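Local coordinates for protein kappa-carrageenase (Zobellia galactanivorans, PDB 5OCR) that probably hydrolyses kappa-carrageenan, a sulfated galactan of red algae, with this family 16 glycoside hydrolase domain, one piece of a longer protein, at residues A[45-50]-A[90-95]; A[142-147]-A[158-163]; A[164-169]-A[226-231]. All coordinates share one frame; numbering follows the deposited sequence. Where two conformers were deposited one is given.

Contact 1 of 3, residues A[45-50]-A[90-95]; sequences GNLPNT and IFKSYQ
The ammonium nitrogen of Lys92 reaches across from strand 86-97 to the backbone of the 45-50 loop. Its NZ donates to Asn46 O at 2.8 Å. The bond is bent at the carbonyl, with a C=O...N angle of 146°, and the nitrogen is tilted 34° from the carbonyl plane. NZ is also hydrogen-bonded to Tyr122 OH, so two neutral oxygens grip this buried charge. The lysine gets there by being straight. CG is anti to the backbone N (chi1 -178°), and the chain beyond it is fully extended. Asn46, whose carbonyl takes the bond, is the centre of an inverse gamma turn, with Leu47 N to Gly45 O at 2.7 Å.

The rest of the contact is apolar. Leu47 lies alongside both strand residues, its side chain running past theirs in the opposite direction. Its CD2 sits 4.0 Å from Lys92 CB, at the aliphatic base of the lysine. Its CD1 is 3.9 Å from Ile90 CG2. Ile90 sends its other branch to the proline. Here the two side chains meet tip to tip, with Ile90 CD1 only 3.4 Å from Pro48 CD. That is tighter than usual for two carbons. Ile90 CD1 is also 3.6 Å from Pro48 CG.

Leu47 and Ile90 also touch Trp55, while Trp120 and Tyr122 pack on Pro48. The loop is thus pressed onto the strands of the beta-jellyroll.

One charged nitrogen ties down the turn, and three hydrophobic side chains close the seam beside it. The carbonyl oxygen of Asn46 and the hydroxyl of Tyr122 probably offset part of the cost of burying this charge, and the charge is likely to polarise both groups.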
loop_
_atom_site.group_PDB
_atom_site.type_symbol
_atom_site.label_atom_id
_atom_site.label_comp_id
_atom_site.label_asym_id
_atom_site.label_seq_id
_atom_site.Cartn_x
_atom_site.Cartn_y
_atom_site.Cartn_z
ATOM N N GLY A 45 -7.700 -13.291 -8.131
ATOM C CA GLY A 45 -7.544 -14.515 -7.388
ATOM C C GLY A 45 -6.635 -14.291 -6.212
ATOM O O GLY A 45 -7.070 -13.974 -5.095
ATOM N N ASN A 46 -5.368 -14.362 -6.462
ATOM C CA ASN A 46 -4.398 -14.283 -5.423
ATOM C C ASN A 46 -4.184 -12.835 -4.900
ATOM O O ASN A 46 -3.066 -12.344 -4.899
ATOM C CB ASN A 46 -3.148 -14.906 -6.038
ATOM C CG ASN A 46 -3.484 -16.220 -6.739
ATOM O OD1 ASN A 46 -3.924 -17.162 -6.099
ATOM N ND2 ASN A 46 -3.341 -16.251 -8.046
ATOM N N LEU A 47 -5.249 -12.155 -4.459
ATOM C CA LEU A 47 -5.156 -10.689 -4.048
ATOM C C LEU A 47 -5.415 -10.548 -2.551
ATOM O O LEU A 47 -6.014 -11.471 -1.956
ATOM C CB LEU A 47 -6.150 -9.834 -4.878
ATOM C CG LEU A 47 -5.871 -9.873 -6.384
ATOM C CD1 LEU A 47 -6.964 -9.177 -7.174
ATOM C CD2 LEU A 47 -4.470 -9.290 -6.697
ATOM N N PRO A 48 -5.022 -9.397 -1.911
ATOM C CA PRO A 48 -5.191 -9.317 -0.446
ATOM C C PRO A 48 -6.605 -9.546 0.010
ATOM O O PRO A 48 -7.593 -9.125 -0.640
ATOM C CB PRO A 48 -4.771 -7.868 -0.062
ATOM C CG PRO A 48 -4.185 -7.257 -1.262
ATOM C CD PRO A 48 -4.286 -8.223 -2.431
ATOM N N ASN A 49 -6.696 -10.275 1.117
ATOM C CA ASN A 49 -7.944 -10.348 1.913
ATOM C C ASN A 49 -8.357 -8.942 2.305
ATOM O O ASN A 49 -7.547 -8.188 2.822
ATOM C CB ASN A 49 -7.697 -11.232 3.146
ATOM C CG ASN A 49 -7.709 -12.702 2.785
ATOM O OD1 ASN A 49 -8.506 -13.133 1.935
ATOM N ND2 ASN A 49 -6.828 -13.488 3.420
ATOM N N THR A 50 -9.547 -8.520 1.923
ATOM C CA THR A 50 -10.002 -7.218 2.334
ATOM C C THR A 50 -11.361 -7.525 2.852
ATOM O O THR A 50 -12.137 -8.257 2.206
ATOM C CB THR A 50 -10.096 -6.263 1.151
ATOM O OG1 THR A 50 -10.609 -7.000 0.033
ATOM C CG2 THR A 50 -8.694 -5.789 0.743
ATOM N N ILE A 90 -5.876 -2.907 -8.153
ATOM C CA ILE A 90 -4.634 -3.282 -7.476
ATOM C C ILE A 90 -3.650 -3.842 -8.486
ATOM O O ILE A 90 -4.069 -4.615 -9.324
ATOM C CB ILE A 90 -4.850 -4.261 -6.313
ATOM C CG1 ILE A 90 -3.491 -4.771 -5.747
ATOM C CG2 ILE A 90 -5.741 -5.463 -6.728
ATOM C CD1 ILE A 90 -3.642 -5.460 -4.363
ATOM N N PHE A 91 -2.394 -3.375 -8.452
ATOM C CA PHE A 91 -1.314 -4.049 -9.122
ATOM C C PHE A 91 -0.526 -4.832 -8.098
ATOM O O PHE A 91 0.052 -4.233 -7.160
ATOM C CB PHE A 91 -0.330 -3.052 -9.760
ATOM C CG PHE A 91 -0.855 -2.395 -10.980
ATOM C CD1 PHE A 91 -0.870 -3.070 -12.198
ATOM C CD2 PHE A 91 -1.295 -1.096 -10.932
ATOM C CE1 PHE A 91 -1.370 -2.440 -13.364
ATOM C CE2 PHE A 91 -1.740 -0.473 -12.102
ATOM C CZ PHE A 91 -1.792 -1.152 -13.317
ATOM N N LYS A 92 -0.557 -6.160 -8.207
ATOM C CA LYS A 92 0.225 -7.081 -7.291
ATOM C C LYS A 92 1.147 -7.905 -8.132
ATOM O O LYS A 92 0.697 -8.661 -9.029
ATOM C CB LYS A 92 -0.700 -7.949 -6.482
ATOM C CG LYS A 92 0.145 -8.840 -5.520
ATOM C CD LYS A 92 -0.815 -9.853 -4.838
ATOM C CE LYS A 92 0.130 -10.783 -4.043
ATOM N NZ LYS A 92 -0.763 -11.819 -3.369
ATOM N N SER A 93 2.462 -7.774 -7.927
ATOM C CA SER A 93 3.375 -8.572 -8.769
ATOM C C SER A 93 3.215 -10.095 -8.520
ATOM O O SER A 93 3.104 -10.565 -7.347
ATOM C CB SER A 93 4.841 -8.165 -8.609
ATOM O OG SER A 93 5.295 -8.421 -7.268
ATOM N N TYR A 94 3.306 -10.886 -9.584
ATOM C CA TYR A 94 3.472 -12.313 -9.310
ATOM C C TYR A 94 4.811 -12.589 -8.625
ATOM O O TYR A 94 4.906 -13.489 -7.743
ATOM C CB TYR A 94 3.362 -13.143 -10.589
ATOM C CG TYR A 94 1.946 -13.390 -10.951
ATOM C CD1 TYR A 94 1.236 -14.431 -10.404
ATOM C CD2 TYR A 94 1.312 -12.576 -11.879
ATOM C CE1 TYR A 94 -0.093 -14.633 -10.758
ATOM C CE2 TYR A 94 0.009 -12.766 -12.236
ATOM C CZ TYR A 94 -0.699 -13.777 -11.663
ATOM O OH TYR A 94 -1.983 -13.937 -11.987
ATOM N N GLN A 95 5.847 -11.892 -9.048
ATOM C CA GLN A 95 7.212 -12.140 -8.545
ATOM C C GLN A 95 7.356 -11.627 -7.076
ATOM O O GLN A 95 6.866 -10.517 -6.776
ATOM C CB GLN A 95 8.264 -11.463 -9.431
ATOM C CG GLN A 95 9.678 -11.721 -8.979
ATOM C CD GLN A 95 10.068 -13.140 -8.999
ATOM O OE1 GLN A 95 9.780 -13.871 -9.973
ATOM N NE2 GLN A 95 10.729 -13.584 -7.928
#

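Contact 2 of 3, residues A[142-147]-A[158-163]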
loop_
_atom_site.group_PDB
_atom_site.type_symbol
_atom_site.label_atom_id
_atom_site.label_comp_id
_atom_site.label_asym_id
_atom_site.label_seq_id
_atom_site.Cartn_x
_atom_site.Cartn_y
_atom_site.Cartn_z
ATOM N N VAL A 142 4.381 3.600 1.320
ATOM C CA VAL A 142 3.621 4.772 1.737
ATOM C C VAL A 142 2.140 4.460 1.744
ATOM O O VAL A 142 1.614 3.590 0.975
ATOM C CB VAL A 142 3.853 5.982 0.810
ATOM C CG1 VAL A 142 3.164 5.862 -0.533
ATOM C CG2 VAL A 142 3.389 7.247 1.526
ATOM N N GLU A 143 1.465 5.060 2.726
ATOM C CA GLU A 143 0.001 5.079 2.787
ATOM C C GLU A 143 -0.338 6.546 2.762
ATOM O O GLU A 143 -0.044 7.232 3.712
ATOM C CB GLU A 143 -0.558 4.435 4.016
ATOM C CG GLU A 143 -0.628 2.914 3.834
ATOM C CD GLU A 143 -1.220 2.307 5.092
ATOM O OE1 GLU A 143 -0.684 2.617 6.222
ATOM O OE2 GLU A 143 -2.179 1.500 4.983
ATOM N N LEU A 144 -1.023 6.997 1.724
ATOM C CA LEU A 144 -1.428 8.396 1.623
ATOM C C LEU A 144 -2.864 8.642 2.091
ATOM O O LEU A 144 -3.682 7.723 1.981
ATOM C CB LEU A 144 -1.326 8.829 0.153
ATOM C CG LEU A 144 0.054 8.803 -0.517
ATOM C CD1 LEU A 144 0.016 9.281 -1.977
ATOM C CD2 LEU A 144 1.015 9.688 0.304
ATOM N N GLN A 145 -3.193 9.879 2.519
ATOM C CA GLN A 145 -4.552 10.330 2.772
ATOM C C GLN A 145 -5.367 9.468 3.691
ATOM O O GLN A 145 -6.541 9.421 3.529
ATOM C CB GLN A 145 -5.367 10.544 1.441
ATOM C CG GLN A 145 -4.704 11.341 0.416
ATOM C CD GLN A 145 -5.391 11.076 -0.950
ATOM O OE1 GLN A 145 -4.744 10.918 -1.914
ATOM N NE2 GLN A 145 -6.746 11.139 -1.000
ATOM N N GLN A 146 -4.754 8.808 4.687
ATOM C CA GLN A 146 -5.477 7.952 5.617
ATOM C C GLN A 146 -6.206 8.708 6.652
ATOM O O GLN A 146 -7.158 8.178 7.241
ATOM C CB GLN A 146 -4.508 7.079 6.460
ATOM C CG GLN A 146 -4.032 5.969 5.677
ATOM C CD GLN A 146 -3.649 4.788 6.539
ATOM O OE1 GLN A 146 -4.269 3.775 6.416
ATOM N NE2 GLN A 146 -2.506 4.870 7.242
ATOM N N PHE A 147 -5.732 9.912 6.910
ATOM C CA PHE A 147 -6.224 10.717 8.045
ATOM C C PHE A 147 -6.234 9.843 9.329
ATOM O O PHE A 147 -7.278 9.788 10.061
ATOM C CB PHE A 147 -7.630 11.251 7.743
ATOM C CG PHE A 147 -7.681 12.295 6.666
ATOM C CD1 PHE A 147 -7.989 13.605 6.990
ATOM C CD2 PHE A 147 -7.385 11.961 5.342
ATOM C CE1 PHE A 147 -8.031 14.591 6.005
ATOM C CE2 PHE A 147 -7.437 12.942 4.326
ATOM C CZ PHE A 147 -7.760 14.258 4.686
ATOM N N TYR A 158 -1.982 16.282 4.438
ATOM C CA TYR A 158 -0.528 16.436 4.239
ATOM C C TYR A 158 0.297 15.329 4.935
ATOM O O TYR A 158 1.506 15.182 4.684
ATOM C CB TYR A 158 -0.124 17.773 4.840
ATOM C CG TYR A 158 -0.718 18.930 4.048
ATOM C CD1 TYR A 158 -0.098 19.369 2.853
ATOM C CD2 TYR A 158 -1.866 19.584 4.487
ATOM C CE1 TYR A 158 -0.639 20.452 2.140
ATOM C CE2 TYR A 158 -2.425 20.649 3.731
ATOM C CZ TYR A 158 -1.804 21.047 2.595
ATOM O OH TYR A 158 -2.315 22.146 1.885
ATOM N N ASP A 159 -0.357 14.629 5.867
ATOM C CA ASP A 159 0.336 13.580 6.645
ATOM C C ASP A 159 0.308 12.252 5.874
ATOM O O ASP A 159 -0.737 11.867 5.335
ATOM C CB ASP A 159 -0.364 13.384 7.995
ATOM C CG ASP A 159 -0.296 14.692 8.858
ATOM O OD1 ASP A 159 0.807 15.248 9.032
ATOM O OD2 ASP A 159 -1.342 15.169 9.375
ATOM N N MET A 160 1.438 11.542 5.941
ATOM C CA MET A 160 1.444 10.155 5.427
ATOM C C MET A 160 2.063 9.180 6.377
ATOM O O MET A 160 2.777 9.551 7.301
ATOM C CB MET A 160 2.083 10.093 4.024
ATOM C CG MET A 160 3.568 10.384 4.102
ATOM S SD MET A 160 4.192 10.790 2.418
ATOM C CE MET A 160 3.354 12.273 1.914
ATOM N N ASP A 161 1.753 7.907 6.147
ATOM C CA ASP A 161 2.243 6.849 7.028
ATOM C C ASP A 161 3.083 5.892 6.223
ATOM O O ASP A 161 2.813 5.650 5.044
ATOM C CB ASP A 161 1.043 6.078 7.546
ATOM C CG ASP A 161 0.097 6.998 8.343
ATOM O OD1 ASP A 161 0.616 7.623 9.284
ATOM O OD2 ASP A 161 -1.106 7.161 7.983
ATOM N N LEU A 162 4.125 5.381 6.868
ATOM C CA LEU A 162 5.131 4.594 6.204
ATOM C C LEU A 162 5.436 3.428 7.151
ATOM O O LEU A 162 6.571 3.229 7.535
ATOM C CB LEU A 162 6.389 5.391 5.783
ATOM C CG LEU A 162 6.118 6.763 5.125
ATOM C CD1 LEU A 162 6.123 7.898 6.172
ATOM C CD2 LEU A 162 7.284 7.032 4.191
ATOM N N ASN A 163 4.462 2.549 7.430
ATOM C CA ASN A 163 4.569 1.650 8.593
ATOM C C ASN A 163 4.984 0.224 8.278
ATOM O O ASN A 163 4.921 -0.144 7.127
ATOM C CB ASN A 163 3.164 1.509 9.202
ATOM C CG ASN A 163 2.720 2.811 9.805
ATOM O OD1 ASN A 163 3.549 3.597 10.247
ATOM N ND2 ASN A 163 1.442 3.003 9.941
HETATM O O HOH W 1 -1.859 8.741 5.288
HETATM O O HOH W 2 -0.402 0.996 8.466
HETATM O O HOH W 3 1.897 2.953 6.209
HETATM O O HOH W 4 -1.474 12.029 2.711
HETATM O O HOH W 5 -3.556 11.629 5.958
#
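Glu143 and Asp161 form an antiparallel hydrogen-bonded pair between strands 134-144 and 159-170, neighbours in the beta-jellyroll. The site is probably part of the active-site cleft, since Glu143 fits the family 16 signature. Glu143 N donates to Asp161 O at 2.7 Å, and Asp161 N returns to Glu143 O at 3.1 Å. Past this pair the chains are linked through water: one molecule accepts from Gln145 N and donates to Asp159 O.

The side chains of Glu143 and Asp161 share one face of the sheet, and Gln146, from the loop, joins them. Gln146 NE2 donates to Asp161 OD2 at 2.8 Å. The acceptor lies close to the amide plane, but the nitrogen meets OD2 on the anti side, 34° out of the carboxylate plane. The two flat groups are turned 69° against each other. A second water donates to Glu143 OE1 at 2.6 Å and accepts from Asn163 N. Glu143 OE2 makes a salt bridge with Arg242 and hydrogen-bonds to a glycerol, probably from the crystallisation liquor. Arg242 NE donates to Gln146 OE1 as well.

Leu144 and Met160 share the other face, and Val142 also reaches Met160. Met160 SD comes to 3.7 Å from Val142 CG2, and CE to 3.8 Å from Leu144 CD2. The Leu144 and Met160 side chains run alongside each other in one direction. Tyr203 packs on these two and on Val142.

Asp161 thus has a partner on each oxygen, because OD1 makes a salt bridge with Lys189. The amide of Gln146 and that lysine would probably help fix the rotation of the carboxylate.

Contact 3 of 3, residues A[164-169]-A[226-231]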
loop_
_atom_site.group_PDB
_atom_site.type_symbol
_atom_site.label_atom_id
_atom_site.label_comp_id
_atom_site.label_asym_id
_atom_site.label_seq_id
_atom_site.Cartn_x
_atom_site.Cartn_y
_atom_site.Cartn_z
ATOM N N LEU A 164 5.517 -0.468 9.284
ATOM C CA LEU A 164 5.782 -1.902 9.148
ATOM C C LEU A 164 4.755 -2.717 9.924
ATOM O O LEU A 164 4.316 -2.302 10.994
ATOM C CB LEU A 164 7.096 -2.249 9.830
ATOM C CG LEU A 164 8.301 -1.575 9.147
ATOM C CD1 LEU A 164 9.562 -1.635 10.029
ATOM C CD2 LEU A 164 8.537 -2.033 7.741
ATOM N N HIS A 165 4.440 -3.914 9.421
ATOM C CA HIS A 165 3.445 -4.778 10.110
ATOM C C HIS A 165 4.019 -6.174 10.031
ATOM O O HIS A 165 4.660 -6.537 9.058
ATOM C CB HIS A 165 2.100 -4.824 9.395
ATOM C CG HIS A 165 1.417 -3.500 9.257
ATOM N ND1 HIS A 165 0.346 -3.140 10.047
ATOM C CD2 HIS A 165 1.669 -2.426 8.398
ATOM C CE1 HIS A 165 -0.055 -1.899 9.695
ATOM N NE2 HIS A 165 0.757 -1.473 8.671
ATOM N N ALA A 166 3.821 -6.946 11.097
ATOM C CA ALA A 166 4.152 -8.380 11.009
ATOM C C ALA A 166 3.250 -9.241 11.877
ATOM O O ALA A 166 2.602 -8.784 12.754
ATOM C CB ALA A 166 5.600 -8.613 11.468
ATOM N N VAL A 167 3.278 -10.565 11.632
ATOM C CA VAL A 167 2.716 -11.491 12.623
ATOM C C VAL A 167 3.889 -12.386 12.977
ATOM O O VAL A 167 4.646 -12.762 12.083
ATOM C CB VAL A 167 1.664 -12.391 11.918
ATOM C CG1 VAL A 167 1.140 -13.521 12.859
ATOM C CG2 VAL A 167 0.489 -11.504 11.478
ATOM N N VAL A 168 4.065 -12.646 14.275
ATOM C CA VAL A 168 5.205 -13.438 14.783
ATOM C C VAL A 168 4.616 -14.608 15.538
ATOM O O VAL A 168 3.627 -14.406 16.279
ATOM C CB VAL A 168 6.059 -12.542 15.671
ATOM C CG1 VAL A 168 7.182 -13.362 16.347
ATOM C CG2 VAL A 168 6.691 -11.514 14.757
ATOM N N LYS A 169 5.188 -15.820 15.381
ATOM C CA LYS A 169 4.641 -16.948 16.125
ATOM C C LYS A 169 5.026 -16.837 17.609
ATOM O O LYS A 169 6.200 -16.615 17.955
ATOM C CB LYS A 169 5.063 -18.280 15.487
ATOM C CG LYS A 169 5.118 -19.418 16.503
ATOM C CD LYS A 169 4.739 -20.744 15.936
ATOM C CE LYS A 169 3.313 -20.782 15.430
ATOM N NZ LYS A 169 3.450 -21.941 14.556
ATOM N N ASN A 226 15.719 -3.888 10.617
ATOM C CA ASN A 226 14.869 -4.976 9.955
ATOM C C ASN A 226 14.739 -6.162 10.882
ATOM O O ASN A 226 15.551 -7.117 10.846
ATOM C CB ASN A 226 15.487 -5.375 8.596
ATOM C CG ASN A 226 14.560 -6.274 7.827
ATOM O OD1 ASN A 226 13.593 -6.721 8.430
ATOM N ND2 ASN A 226 14.783 -6.478 6.539
ATOM N N LYS A 227 13.751 -6.098 11.779
ATOM C CA LYS A 227 13.631 -7.148 12.774
ATOM C C LYS A 227 12.977 -8.371 12.186
ATOM O O LYS A 227 13.473 -9.479 12.381
ATOM C CB LYS A 227 12.803 -6.648 13.968
ATOM C CG LYS A 227 12.886 -7.512 15.167
ATOM C CD LYS A 227 12.501 -6.574 16.345
ATOM C CE LYS A 227 12.221 -7.375 17.572
ATOM N NZ LYS A 227 11.793 -6.301 18.516
ATOM N N TYR A 228 11.860 -8.171 11.500
ATOM C CA TYR A 228 11.006 -9.318 11.113
ATOM C C TYR A 228 10.867 -9.501 9.630
ATOM O O TYR A 228 10.355 -10.521 9.225
ATOM C CB TYR A 228 9.628 -9.110 11.704
ATOM C CG TYR A 228 9.599 -9.126 13.201
ATOM C CD1 TYR A 228 10.155 -10.192 13.920
ATOM C CD2 TYR A 228 8.982 -8.076 13.911
ATOM C CE1 TYR A 228 10.095 -10.204 15.342
ATOM C CE2 TYR A 228 8.915 -8.080 15.290
ATOM C CZ TYR A 228 9.507 -9.104 16.004
ATOM O OH TYR A 228 9.418 -9.071 17.399
ATOM N N TRP A 229 11.286 -8.506 8.824
ATOM C CA TRP A 229 10.896 -8.355 7.421
ATOM C C TRP A 229 11.870 -9.008 6.471
ATOM O O TRP A 229 12.558 -8.338 5.635
ATOM C CB TRP A 229 10.636 -6.848 7.110
ATOM C CG TRP A 229 9.550 -6.406 8.015
ATOM C CD1 TRP A 229 8.177 -6.520 7.773
ATOM C CD2 TRP A 229 9.684 -5.839 9.364
ATOM N NE1 TRP A 229 7.461 -6.089 8.866
ATOM C CE2 TRP A 229 8.330 -5.703 9.883
ATOM C CE3 TRP A 229 10.789 -5.478 10.198
ATOM C CZ2 TRP A 229 8.094 -5.197 11.210
ATOM C CZ3 TRP A 229 10.530 -4.990 11.528
ATOM C CH2 TRP A 229 9.229 -4.857 11.979
ATOM N N HIS A 230 11.941 -10.340 6.631
ATOM C CA HIS A 230 12.873 -11.151 5.904
ATOM C C HIS A 230 12.169 -12.186 5.109
ATOM O O HIS A 230 12.827 -13.172 4.736
ATOM C CB HIS A 230 13.906 -11.816 6.837
ATOM C CG HIS A 230 14.602 -10.813 7.760
ATOM N ND1 HIS A 230 15.610 -10.055 7.336
ATOM C CD2 HIS A 230 14.372 -10.454 9.088
ATOM C CE1 HIS A 230 16.063 -9.275 8.334
ATOM N NE2 HIS A 230 15.283 -9.483 9.395
ATOM N N ARG A 231 10.865 -12.073 4.883
ATOM C CA ARG A 231 10.154 -13.105 4.092
ATOM C C ARG A 231 9.987 -12.572 2.645
ATOM O O ARG A 231 10.017 -11.366 2.429
ATOM C CB ARG A 231 8.767 -13.341 4.704
ATOM C CG ARG A 231 8.826 -13.964 6.107
ATOM C CD ARG A 231 7.423 -14.132 6.680
ATOM N NE ARG A 231 6.441 -14.646 5.760
ATOM C CZ ARG A 231 6.270 -15.943 5.510
ATOM N NH1 ARG A 231 7.024 -16.836 6.125
ATOM N NH2 ARG A 231 5.322 -16.341 4.675
#
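Trp229 packs against Leu164 where a loop of the beta-jellyroll meets strand 159-170. The loop is shaped by an Asx motif: Asn226 OD1 accepts from Trp229 N at 2.9 Å. Asn226 ND2 donates back to Trp229 O, so one amide holds the tryptophan backbone at both ends.

The indole is the tightly packed part. Leu164 lies over one face. Its CB is 3.4 Å from Trp229 CZ2, toward the rim. Its CD1 makes a CH-pi contact over the six-membered ring, 3.8 Å from the centroid. Tyr228 CB covers the opposite face. At the edge, Trp229 NE1 donates to His165 O at 2.8 Å. That oxygen is near the indole plane, but the nitrogen stands above the carbonyl plane, 58° out of it. A phenylalanine in place of Trp229 would probably leave His165 O without its indole donor and open a gap beside Leu164. Ile212 of strand 211-216 packs on both Leu164 and Trp229.

The Tyr228 side is nearer the solvent, for Tyr228 is partly exposed. Its contact with Ala166 is the loose one, CB to CB at 4.1 Å. The phenol ring itself is closely packed. Lys227, an exposed residue, lays its CG over the ring centre and sends its NZ to a salt bridge with Glu185. On the other face of that ring sits Val168, whose side chain crosses the tyrosine at about a right angle. Its CG2 is anti to the carbonyl carbon, which brings the methyl over the ring centre, 3.7 Å from the centroid.

In the fold
Contacts 2 and 3 share strand 159-170, and their segments adjoin in sequence, yet their centres are about 20 Å apart. Contact 1 touches neither. Its centre is about 21 Å from that of contact 2, on the opposite side of the chain's centre, and about 19 Å from that of contact 3. Glu138, Asp140 and Glu143 fit the spacing of the family 16 signature that carries the catalytic residues in relatives, so contact 2 probably borders the active site. A glycerol, probably from the crystallisation liquor, lies about 3 Å from the Glu143 side chain, and a bound glycerol is also about 4 Å from that of His165 in contact 3. Near contact 1, Phe91 meets Phe31, which belongs to a magnesium site.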